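Local coordinates for protein iminosuccinate reductase (Paracoccus denitrificans, PDB 6RQA) that reduces iminosuccinate to L-aspartate with NADH, regenerating the amino donor of the beta-hydroxyaspartate cycle during growth on glycolate and glyoxylate, at residues G152-G157 with P224-E229; K175-N180 with G209-V214. All coordinates share one frame; numbering follows the deposited sequence.

Contact 1. Residues G152-G157 with P224-E229. With NAD (nicotinamide-adenine-dinucleotide), chain C.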
loop_
_atom_site.group_PDB
_atom_site.type_symbol
_atom_site.label_atom_id
_atom_site.label_comp_id
_atom_site.label_asym_id
_atom_site.label_seq_id
_atom_site.Cartn_x
_atom_site.Cartn_y
_atom_site.Cartn_z
ATOM N N GLY A 152 21.027 -27.732 10.483
ATOM C CA GLY A 152 21.900 -26.675 10.954
ATOM C C GLY A 152 21.210 -25.330 11.037
ATOM O O GLY A 152 20.693 -24.829 10.034
ATOM N N MET A 153 21.197 -24.734 12.227
ATOM C CA MET A 153 20.540 -23.455 12.466
ATOM C C MET A 153 21.597 -22.367 12.593
ATOM O O MET A 153 22.427 -22.407 13.509
ATOM C CB MET A 153 19.676 -23.505 13.727
ATOM C CG MET A 153 18.513 -24.475 13.650
ATOM S SD MET A 153 17.298 -24.013 12.401
ATOM C CE MET A 153 16.804 -22.394 12.988
ATOM N N ILE A 154 21.566 -21.403 11.680
ATOM C CA ILE A 154 22.424 -20.227 11.748
ATOM C C ILE A 154 21.546 -19.073 12.217
ATOM O O ILE A 154 20.843 -18.440 11.422
ATOM C CB ILE A 154 23.095 -19.923 10.408
ATOM C CG1 ILE A 154 23.976 -21.099 9.981
ATOM C CG2 ILE A 154 23.928 -18.646 10.512
ATOM C CD1 ILE A 154 24.755 -20.849 8.709
ATOM N N GLY A 155 21.572 -18.808 13.519
ATOM C CA GLY A 155 20.757 -17.723 14.066
ATOM C C GLY A 155 19.832 -18.273 15.132
ATOM O O GLY A 155 19.208 -19.323 14.978
ATOM N N ALA A 156 19.748 -17.540 16.243
ATOM C CA ALA A 156 18.921 -17.929 17.378
ATOM C C ALA A 156 17.971 -16.807 17.779
ATOM O O ALA A 156 17.639 -16.658 18.958
ATOM C CB ALA A 156 19.788 -18.343 18.566
ATOM N N GLY A 157 17.511 -16.029 16.804
ATOM C CA GLY A 157 16.613 -14.928 17.074
ATOM C C GLY A 157 15.199 -15.368 17.383
ATOM O O GLY A 157 14.956 -16.538 17.695
ATOM N N PRO A 224 29.305 -11.690 5.404
ATOM C CA PRO A 224 29.193 -13.125 5.111
ATOM C C PRO A 224 29.558 -13.965 6.326
ATOM O O PRO A 224 30.607 -13.775 6.944
ATOM C CB PRO A 224 30.184 -13.330 3.958
ATOM C CG PRO A 224 31.133 -12.180 4.057
ATOM C CD PRO A 224 30.311 -11.030 4.556
ATOM N N LEU A 225 28.672 -14.900 6.672
ATOM C CA LEU A 225 28.893 -15.764 7.824
ATOM C C LEU A 225 29.320 -17.157 7.378
ATOM O O LEU A 225 30.458 -17.573 7.621
ATOM C CB LEU A 225 27.630 -15.843 8.682
ATOM C CG LEU A 225 27.053 -14.510 9.160
ATOM C CD1 LEU A 225 25.787 -14.740 9.969
ATOM C CD2 LEU A 225 28.081 -13.742 9.974
ATOM N N LEU A 226 28.415 -17.885 6.729
ATOM C CA LEU A 226 28.732 -19.205 6.196
ATOM C C LEU A 226 29.593 -19.038 4.949
ATOM O O LEU A 226 29.132 -18.508 3.933
ATOM C CB LEU A 226 27.449 -19.969 5.889
ATOM C CG LEU A 226 27.582 -21.449 5.524
ATOM C CD1 LEU A 226 28.217 -22.231 6.665
ATOM C CD2 LEU A 226 26.224 -22.032 5.162
ATOM N N MET A 227 30.844 -19.477 5.028
ATOM C CA MET A 227 31.798 -19.278 3.948
ATOM C C MET A 227 31.699 -20.401 2.919
ATOM O O MET A 227 31.021 -21.412 3.119
ATOM C CB MET A 227 33.217 -19.180 4.503
ATOM C CG MET A 227 33.407 -18.030 5.477
ATOM S SD MET A 227 32.835 -16.463 4.792
ATOM C CE MET A 227 33.914 -16.295 3.374
ATOM N N ASN A 228 32.398 -20.208 1.800
ATOM C CA ASN A 228 32.323 -21.160 0.698
ATOM C C ASN A 228 32.904 -22.513 1.093
ATOM O O ASN A 228 32.282 -23.557 0.866
ATOM C CB ASN A 228 33.047 -20.601 -0.527
ATOM C CG ASN A 228 32.933 -21.509 -1.733
ATOM O OD1 ASN A 228 31.933 -22.205 -1.907
ATOM N ND2 ASN A 228 33.963 -21.511 -2.570
ATOM N N GLU A 229 34.099 -22.516 1.683
ATOM C CA GLU A 229 34.743 -23.766 2.063
ATOM C C GLU A 229 34.161 -24.379 3.331
ATOM O O GLU A 229 34.558 -25.491 3.695
ATOM C CB GLU A 229 36.249 -23.551 2.233
ATOM C CG GLU A 229 36.989 -23.291 0.928
ATOM C CD GLU A 229 36.709 -24.348 -0.126
ATOM O OE1 GLU A 229 35.787 -24.149 -0.946
ATOM O OE2 GLU A 229 37.408 -25.385 -0.131
HETATM P PA NAD C . 16.056 -11.022 15.692
HETATM O O1A NAD C . 16.762 -9.698 15.776
HETATM O O2A NAD C . 15.156 -11.719 16.660
HETATM O O5B NAD C . 17.459 -12.041 15.754
HETATM C C5B NAD C . 18.417 -11.455 14.961
HETATM C C4B NAD C . 19.625 -12.355 14.922
HETATM O O4B NAD C . 20.533 -11.832 13.971
HETATM C C3B NAD C . 20.272 -12.223 16.298
HETATM O O3B NAD C . 19.705 -13.241 17.057
HETATM C C2B NAD C . 21.749 -12.475 15.974
HETATM O O2B NAD C . 22.062 -13.827 15.974
HETATM C C1B NAD C . 21.858 -11.965 14.481
HETATM N N9A NAD C . 22.454 -10.627 14.416
HETATM C C8A NAD C . 22.024 -9.411 14.980
HETATM N N7A NAD C . 22.837 -8.393 14.696
HETATM C C5A NAD C . 23.850 -8.963 13.904
HETATM C C6A NAD C . 25.007 -8.419 13.285
HETATM N N6A NAD C . 25.281 -7.091 13.421
HETATM N N1A NAD C . 25.845 -9.222 12.552
HETATM C C2A NAD C . 25.501 -10.546 12.465
HETATM N N3A NAD C . 24.442 -11.201 12.991
HETATM C C4A NAD C . 23.628 -10.361 13.718
HETATM O O3 NAD C . 15.572 -10.912 14.159
HETATM P PN NAD C . 14.401 -11.901 13.750
HETATM O O1N NAD C . 14.455 -13.356 14.142
HETATM O O2N NAD C . 13.256 -10.952 13.736
HETATM O O5D NAD C . 14.527 -12.092 11.983
HETATM C C5D NAD C . 15.856 -12.057 11.684
HETATM C C4D NAD C . 16.001 -11.814 10.203
HETATM O O4D NAD C . 14.910 -12.475 9.525
HETATM C C3D NAD C . 15.819 -10.284 9.973
HETATM O O3D NAD C . 16.882 -9.894 9.180
HETATM C C2D NAD C . 14.482 -10.205 9.212
HETATM O O2D NAD C . 14.470 -9.278 8.180
HETATM C C1D NAD C . 14.501 -11.593 8.529
HETATM N N1N NAD C . 13.088 -11.980 8.137
HETATM C C2N NAD C . 12.949 -12.577 6.917
HETATM C C3N NAD C . 11.682 -12.962 6.484
HETATM C C7N NAD C . 11.622 -13.609 5.140
HETATM O O7N NAD C . 10.564 -13.983 4.647
HETATM N N7N NAD C . 12.817 -13.766 4.482
HETATM C C4N NAD C . 10.574 -12.731 7.300
HETATM C C5N NAD C . 10.744 -12.119 8.536
HETATM C C6N NAD C . 12.022 -11.738 8.960
#

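Contact 2. Residues K175-N180 with G209-V214. With NAD (nicotinamide-adenine-dinucleotide), chain C.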
loop_
_atom_site.group_PDB
_atom_site.type_symbol
_atom_site.label_atom_id
_atom_site.label_comp_id
_atom_site.label_asym_id
_atom_site.label_seq_id
_atom_site.Cartn_x
_atom_site.Cartn_y
_atom_site.Cartn_z
ATOM N N LYS A 175 19.323 -34.812 14.621
ATOM C CA LYS A 175 20.127 -33.934 15.455
ATOM C C LYS A 175 20.009 -32.512 14.926
ATOM O O LYS A 175 19.787 -32.297 13.732
ATOM C CB LYS A 175 21.594 -34.386 15.479
ATOM C CG LYS A 175 22.479 -33.636 16.458
ATOM C CD LYS A 175 23.918 -34.119 16.373
ATOM C CE LYS A 175 24.807 -33.365 17.346
ATOM N NZ LYS A 175 26.222 -33.823 17.270
ATOM N N VAL A 176 20.148 -31.543 15.829
ATOM C CA VAL A 176 20.139 -30.128 15.480
ATOM C C VAL A 176 21.415 -29.501 16.019
ATOM O O VAL A 176 21.674 -29.554 17.226
ATOM C CB VAL A 176 18.905 -29.398 16.037
ATOM C CG1 VAL A 176 18.930 -27.931 15.630
ATOM C CG2 VAL A 176 17.625 -30.067 15.560
ATOM N N ILE A 177 22.214 -28.916 15.130
ATOM C CA ILE A 177 23.396 -28.148 15.506
ATOM C C ILE A 177 23.132 -26.686 15.180
ATOM O O ILE A 177 22.499 -26.371 14.163
ATOM C CB ILE A 177 24.666 -28.659 14.794
ATOM C CG1 ILE A 177 24.462 -28.690 13.278
ATOM C CG2 ILE A 177 25.052 -30.037 15.316
ATOM C CD1 ILE A 177 25.673 -29.181 12.509
ATOM N N GLY A 178 23.603 -25.792 16.047
ATOM C CA GLY A 178 23.296 -24.386 15.910
ATOM C C GLY A 178 24.519 -23.517 16.122
ATOM O O GLY A 178 25.487 -23.904 16.780
ATOM N N TRP A 179 24.451 -22.321 15.542
ATOM C CA TRP A 179 25.478 -21.304 15.707
ATOM C C TRP A 179 24.806 -19.940 15.679
ATOM O O TRP A 179 23.843 -19.731 14.935
ATOM C CB TRP A 179 26.549 -21.395 14.614
ATOM C CG TRP A 179 27.613 -20.339 14.722
ATOM C CD1 TRP A 179 28.788 -20.426 15.413
ATOM C CD2 TRP A 179 27.598 -19.038 14.120
ATOM N NE1 TRP A 179 29.503 -19.261 15.278
ATOM C CE2 TRP A 179 28.795 -18.393 14.489
ATOM C CE3 TRP A 179 26.689 -18.357 13.304
ATOM C CZ2 TRP A 179 29.106 -17.101 14.071
ATOM C CZ3 TRP A 179 27.000 -17.073 12.891
ATOM C CH2 TRP A 179 28.198 -16.459 13.275
ATOM N N ASN A 180 25.314 -19.016 16.493
ATOM C CA ASN A 180 24.745 -17.684 16.595
ATOM C C ASN A 180 25.870 -16.672 16.767
ATOM O O ASN A 180 26.845 -16.946 17.483
ATOM C CB ASN A 180 23.769 -17.584 17.777
ATOM C CG ASN A 180 22.836 -16.395 17.668
ATOM O OD1 ASN A 180 22.281 -16.121 16.604
ATOM N ND2 ASN A 180 22.660 -15.681 18.772
ATOM N N GLY A 209 28.784 -26.267 8.522
ATOM C CA GLY A 209 28.786 -26.423 7.079
ATOM C C GLY A 209 29.149 -27.816 6.609
ATOM O O GLY A 209 28.751 -28.214 5.509
ATOM N N ALA A 210 29.890 -28.573 7.420
ATOM C CA ALA A 210 30.348 -29.899 7.033
ATOM C C ALA A 210 29.490 -31.027 7.590
ATOM O O ALA A 210 29.621 -32.166 7.129
ATOM C CB ALA A 210 31.801 -30.108 7.477
ATOM N N GLU A 211 28.623 -30.747 8.564
ATOM C CA GLU A 211 27.816 -31.780 9.194
ATOM C C GLU A 211 26.317 -31.585 9.036
ATOM O O GLU A 211 25.569 -32.551 9.217
ATOM C CB GLU A 211 28.142 -31.875 10.694
ATOM C CG GLU A 211 29.603 -32.178 10.991
ATOM C CD GLU A 211 29.901 -32.215 12.477
ATOM O OE1 GLU A 211 30.935 -32.798 12.863
ATOM O OE2 GLU A 211 29.099 -31.662 13.261
ATOM N N ALA A 212 25.856 -30.381 8.705
ATOM C CA ALA A 212 24.432 -30.113 8.561
ATOM C C ALA A 212 24.001 -30.400 7.129
ATOM O O ALA A 212 24.513 -29.789 6.184
ATOM C CB ALA A 212 24.108 -28.669 8.942
ATOM N N ASP A 213 23.060 -31.332 6.973
ATOM C CA ASP A 213 22.514 -31.638 5.657
ATOM C C ASP A 213 21.542 -30.565 5.188
ATOM O O ASP A 213 21.464 -30.283 3.987
ATOM C CB ASP A 213 21.825 -33.003 5.687
ATOM C CG ASP A 213 22.686 -34.074 6.333
ATOM O OD1 ASP A 213 23.916 -34.066 6.105
ATOM O OD2 ASP A 213 22.137 -34.916 7.074
ATOM N N VAL A 214 20.800 -29.963 6.113
ATOM C CA VAL A 214 19.919 -28.837 5.830
ATOM C C VAL A 214 20.337 -27.683 6.729
ATOM O O VAL A 214 20.470 -27.856 7.946
ATOM C CB VAL A 214 18.439 -29.197 6.051
ATOM C CG1 VAL A 214 17.563 -27.963 5.892
ATOM C CG2 VAL A 214 18.010 -30.286 5.083
HETATM P PA NAD C . 16.056 -11.022 15.692
HETATM O O1A NAD C . 16.762 -9.698 15.776
HETATM O O2A NAD C . 15.156 -11.719 16.660
HETATM O O5B NAD C . 17.459 -12.041 15.754
HETATM C C5B NAD C . 18.417 -11.455 14.961
HETATM C C4B NAD C . 19.625 -12.355 14.922
HETATM O O4B NAD C . 20.533 -11.832 13.971
HETATM C C3B NAD C . 20.272 -12.223 16.298
HETATM O O3B NAD C . 19.705 -13.241 17.057
HETATM C C2B NAD C . 21.749 -12.475 15.974
HETATM O O2B NAD C . 22.062 -13.827 15.974
HETATM C C1B NAD C . 21.858 -11.965 14.481
HETATM N N9A NAD C . 22.454 -10.627 14.416
HETATM C C8A NAD C . 22.024 -9.411 14.980
HETATM N N7A NAD C . 22.837 -8.393 14.696
HETATM C C5A NAD C . 23.850 -8.963 13.904
HETATM C C6A NAD C . 25.007 -8.419 13.285
HETATM N N6A NAD C . 25.281 -7.091 13.421
HETATM N N1A NAD C . 25.845 -9.222 12.552
HETATM C C2A NAD C . 25.501 -10.546 12.465
HETATM N N3A NAD C . 24.442 -11.201 12.991
HETATM C C4A NAD C . 23.628 -10.361 13.718
HETATM O O3 NAD C . 15.572 -10.912 14.159
HETATM P PN NAD C . 14.401 -11.901 13.750
HETATM O O1N NAD C . 14.455 -13.356 14.142
HETATM O O2N NAD C . 13.256 -10.952 13.736
HETATM O O5D NAD C . 14.527 -12.092 11.983
HETATM C C5D NAD C . 15.856 -12.057 11.684
HETATM C C4D NAD C . 16.001 -11.814 10.203
HETATM O O4D NAD C . 14.910 -12.475 9.525
HETATM C C3D NAD C . 15.819 -10.284 9.973
HETATM O O3D NAD C . 16.882 -9.894 9.180
HETATM C C2D NAD C . 14.482 -10.205 9.212
HETATM O O2D NAD C . 14.470 -9.278 8.180
HETATM C C1D NAD C . 14.501 -11.593 8.529
HETATM N N1N NAD C . 13.088 -11.980 8.137
HETATM C C2N NAD C . 12.949 -12.577 6.917
HETATM C C3N NAD C . 11.682 -12.962 6.484
HETATM C C7N NAD C . 11.622 -13.609 5.140
HETATM O O7N NAD C . 10.564 -13.983 4.647
HETATM N N7N NAD C . 12.817 -13.766 4.482
HETATM C C4N NAD C . 10.574 -12.731 7.300
HETATM C C5N NAD C . 10.744 -12.119 8.536
HETATM C C6N NAD C . 12.022 -11.738 8.960
#

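Contact 1. Residues G152-G157 with P224-E229
L225 and L226, neighbours in sequence, both turn their side chains toward I154, although successive residues of a regular strand would point to opposite faces. The backbone of L225 breaks that alternation: its psi of -67° is far from extended, so the chain twists there and brings both leucines to bear on one isoleucine.

I154 divides its branches between them. Its CG1 arm stands anti to the carbonyl carbon (chi1 -61°) and runs on extended, which carries CD1 against L226. There the methyl lies 4.0 Å from L226 CB and equally 4.0 Å from L226 CD2, resting across the root and one branch of the leucine. The two side chains cross at about a right angle. The other branch of I154, CG2, makes a looser touch, 4.4 Å from L225 CD1. No hydrogen bond joins the segments, whose nearest CA atoms, those of I154 and L226, are 8.5 Å apart. Branched aliphatic side chains suit this mostly buried place, since they meet by their methyl and methylene groups and bring no polar atoms that would need a partner.

Just past I154 the strand enters the glycine-rich turn of the Rossmann fold, which receives NAD. G155 has a positive phi, 122°, at which a CB would press on the preceding carbonyl oxygen. With no side chain, G157 lets its backbone come close to the cofactor, its CA lying 3.3 Å from NAD O5B.

I154 is also flanked by W179 of strand 175-179 and by I215 and S217 of strand 214-217, its neighbours on the two sides in the parallel sheet. The short, weakly bonded strand 224-226 is not counted in that sheet but packs against one face of it, with L226 also touching I215 and, in helix 252-256, L254.

Contact 2. Residues K175-N180 with G209-V214
With chi1 at 54°, I177 places CG1 between its backbone N and carbonyl carbon, and the extended continuation to CD1 projects the end of the chain toward the close of helix 205-211. CD1 arrives 3.9 Å from A212 CB and 4.0 Å from A212 N, and it also lies 4.1 Å from E211 CB. One methyl thus reaches both the last residue of the helix and the first to leave helical geometry. Alanine suits this spot: its single methyl allows the strand and the chain leaving the helix to approach to 7.3 Å between I177 CA and A212 CA, while remaining apolar.

E211 contributes only the foot of its side chain. Its CG is anti to the carbonyl carbon (chi1 -58°), and the extended remainder takes the carboxylate to a salt bridge with R207, one turn earlier in the helix. K175, two residues before I177, also points its side chain toward the helix end, but its NZ stays 5.4 Å from E211 OE2 and forms a salt bridge with E201. Both charged groups are thus paired away from the apolar contact made by I177.

Just beyond the strand's end, N180 belongs to the NAD site, its amide group beside O2B of the adenosine ribose. OD1 accepts the backbone N-H of A156 and ND2 donates to the carbonyl of H182, two bonds that fix the rotation of the amide.

D213 begins the return to the sheet, its OD2 taking the backbone N-H groups of K149 and V150. Strand 175-179 runs between strands 200-202 and 150-154, and helix 205-211 lies over it, with W179 continuing the apolar seam onto L205 and L208 while V176 faces the other side, toward M153.

How the contacts relate
Both contacts are largely buried and held by apolar packing, with no hydrogen bond across the segments, each built around one isoleucine on adjoining strands of the same parallel sheet. Contact 1 packs it under a short strand outside that sheet; contact 2 packs it under a helix end, with charged side chains at its margin. Their centres are 9 Å apart, and backbone pairs bind them: G152 N lies 2.6 Å from V214 O, and G155 N 2.8 Å from W179 O, both probably hydrogen bonds. Each first segment ends at NAD, meeting it with bare backbone in contact 1 and with a polar side chain in contact 2.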